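Local coordinates for argininosuccinate lyase (Chelativorans sp., PDB 6RXA), which probably cleaves a C-N bond to release fumarate, as in the conversion of argininosuccinate to arginine, and belongs to the aspartase/fumarase superfamily, at residues 44-49 with 108-113. The protein carries 2 engineered substitutions. Residues are numbered along the deposited sequence; the frame is centred on the assembly and turned at random.
With FMT (formic acid), chain B; FMT (formic acid), chain D; FMT (formic acid), chain C.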
# COMPACT_ATOMS: atom_id res chain seq x y z
N SER A 44 -26.41 -13.04 16.38
CA SER A 44 -27.50 -13.53 17.23
C SER A 44 -28.75 -12.68 17.07
O SER A 44 -29.87 -13.20 17.10
CB SER A 44 -27.05 -13.56 18.69
OG SER A 44 -26.20 -14.67 18.93
N GLN A 45 -28.59 -11.37 16.91
CA GLN A 45 -29.72 -10.50 16.62
C GLN A 45 -30.32 -10.84 15.26
O GLN A 45 -31.55 -10.86 15.10
CB GLN A 45 -29.29 -9.04 16.67
CG GLN A 45 -28.99 -8.56 18.07
CD GLN A 45 -30.20 -8.62 18.99
OE1 GLN A 45 -31.15 -7.86 18.82
NE2 GLN A 45 -30.16 -9.53 19.96
N ILE A 46 -29.48 -11.13 14.27
CA ILE A 46 -29.97 -11.51 12.95
C ILE A 46 -30.81 -12.78 13.02
O ILE A 46 -31.86 -12.88 12.38
CB ILE A 46 -28.80 -11.62 11.96
CG1 ILE A 46 -28.21 -10.23 11.71
CG2 ILE A 46 -29.24 -12.33 10.69
CD1 ILE A 46 -26.85 -10.27 11.02
N HIS A 47 -30.37 -13.77 13.80
CA HIS A 47 -31.17 -14.99 13.92
C HIS A 47 -32.57 -14.66 14.42
O HIS A 47 -33.56 -15.20 13.92
CB HIS A 47 -30.53 -15.98 14.89
CG HIS A 47 -29.15 -16.40 14.52
ND1 HIS A 47 -28.73 -16.50 13.21
CD2 HIS A 47 -28.08 -16.73 15.28
CE1 HIS A 47 -27.46 -16.88 13.19
NE2 HIS A 47 -27.04 -17.02 14.43
N ARG A 48 -32.66 -13.78 15.42
CA ARG A 48 -33.96 -13.42 15.97
C ARG A 48 -34.80 -12.68 14.93
O ARG A 48 -35.99 -12.98 14.75
CB ARG A 48 -33.76 -12.57 17.22
CG ARG A 48 -33.21 -13.36 18.39
CD ARG A 48 -32.94 -12.48 19.59
NE ARG A 48 -32.60 -13.28 20.77
CZ ARG A 48 -31.41 -13.84 20.98
NH1 ARG A 48 -30.43 -13.69 20.10
NH2 ARG A 48 -31.19 -14.55 22.07
N ALA A 49 -34.21 -11.71 14.23
CA ALA A 49 -34.97 -10.95 13.24
C ALA A 49 -35.42 -11.84 12.09
O ALA A 49 -36.56 -11.71 11.61
CB ALA A 49 -34.13 -9.78 12.71
N ILE A 108 -33.99 -21.52 6.99
CA ILE A 108 -34.82 -21.47 5.79
C ILE A 108 -34.67 -20.12 5.11
O ILE A 108 -34.82 -19.06 5.73
CB ILE A 108 -36.28 -21.78 6.14
CG1 ILE A 108 -36.44 -23.26 6.48
CG2 ILE A 108 -37.19 -21.37 4.99
CD1 ILE A 108 -37.80 -23.61 7.10
N GLY A 109 -34.38 -20.15 3.81
CA GLY A 109 -34.28 -18.93 3.03
C GLY A 109 -33.04 -18.09 3.26
O GLY A 109 -33.00 -16.94 2.84
N ARG A 110 -32.00 -18.65 3.89
CA ARG A 110 -30.84 -17.89 4.33
C ARG A 110 -29.58 -18.70 4.06
O ARG A 110 -29.62 -19.89 3.76
CB ARG A 110 -30.97 -17.59 5.84
CG ARG A 110 -29.97 -16.63 6.41
CD ARG A 110 -30.29 -16.36 7.87
NE ARG A 110 -30.16 -17.54 8.72
CZ ARG A 110 -30.10 -17.47 10.05
NH1 ARG A 110 -30.14 -16.28 10.63
NH2 ARG A 110 -29.96 -18.56 10.78
N SER A 111 -28.44 -18.02 4.15
CA SER A 111 -27.13 -18.63 3.97
C SER A 111 -26.18 -18.05 4.99
O SER A 111 -26.42 -16.97 5.56
CB SER A 111 -26.63 -18.31 2.55
OG SER A 111 -25.27 -18.64 2.31
N ARG A 112 -25.05 -18.72 5.20
CA ARG A 112 -23.96 -18.04 5.89
C ARG A 112 -23.50 -16.80 5.13
O ARG A 112 -22.95 -15.87 5.75
CB ARG A 112 -22.77 -18.99 6.12
CG ARG A 112 -23.02 -20.02 7.23
CD ARG A 112 -21.80 -20.91 7.47
NE ARG A 112 -21.43 -21.67 6.27
CZ ARG A 112 -20.40 -22.50 6.19
NH1 ARG A 112 -19.62 -22.70 7.23
NH2 ARG A 112 -20.15 -23.14 5.05
N ASN A 113 -23.73 -16.73 3.81
CA ASN A 113 -23.18 -15.63 3.02
C ASN A 113 -23.90 -14.31 3.31
O ASN A 113 -23.24 -13.28 3.50
CB ASN A 113 -23.24 -15.96 1.53
CG ASN A 113 -22.40 -17.17 1.16
OD1 ASN A 113 -21.55 -17.61 1.93
ND2 ASN A 113 -22.64 -17.72 -0.02
C FMT B . -22.90 -20.77 2.53
O1 FMT B . -23.78 -20.99 1.72
O2 FMT B . -22.18 -21.67 2.94
C FMT D . -16.34 -24.18 6.49
O1 FMT D . -17.54 -24.41 6.33
O2 FMT D . -15.94 -23.13 7.00
C FMT C . -21.01 -20.98 -0.50
O1 FMT C . -20.83 -22.06 -1.08
O2 FMT C . -21.13 -19.90 -1.11
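Arg110 reaches across to helix 35-56 and gives a hydrogen bond from its NH1 to ND1 of His47, at 2.9 Å and with a bent N-H...N angle of 140°. The donor lies almost exactly in the imidazole plane, at the edge of the ring, whereas ND1 is tilted out of the guanidinium plane; the two planes stand 69° apart. From the residue just before His47 in the helix, CG2 of Ile46 lies 4.1 Å from NH1 of Arg110, at the guanidinium edge. The arginine chain leaves the backbone with CG opposite N (chi1 -171°) and runs extended until a bend at chi3 brings NH1 to the ring edge. NE and NH2 make weak hydrogen bonds to ND1 of His107 and the hydroxyl of Tyr88, while the His47 ring meets that of Tyr91. With an alanine in place of Arg110, ND1 of buried His47 is likely to lose this donor, and a gap would probably open beside Ile46. Directly after Arg110, Ser111 N-caps helix 112-147, its OG accepting from the backbone N of Asn113 at 2.9 Å. Ser111, Arg112 and Asn113 belong to the succinate- and fumarate-binding site, and here hydrogen-bond formates, probably from the crystallisation liquor, Ser111 only weakly; NH1 of Arg112 donates to O1 of the chain D formate at 2.8 Å. Ser280 and Ser281 of a second subunit also hydrogen-bond formate, so the pocket is shared between chains. The Arg110-His47 bond thus joins the segment leading into helix 112-147 to helix 35-56, which packs through Ile46 and His47 against Leu115 of helix 112-147 and through Arg48 against helices 62-79 and 451-500.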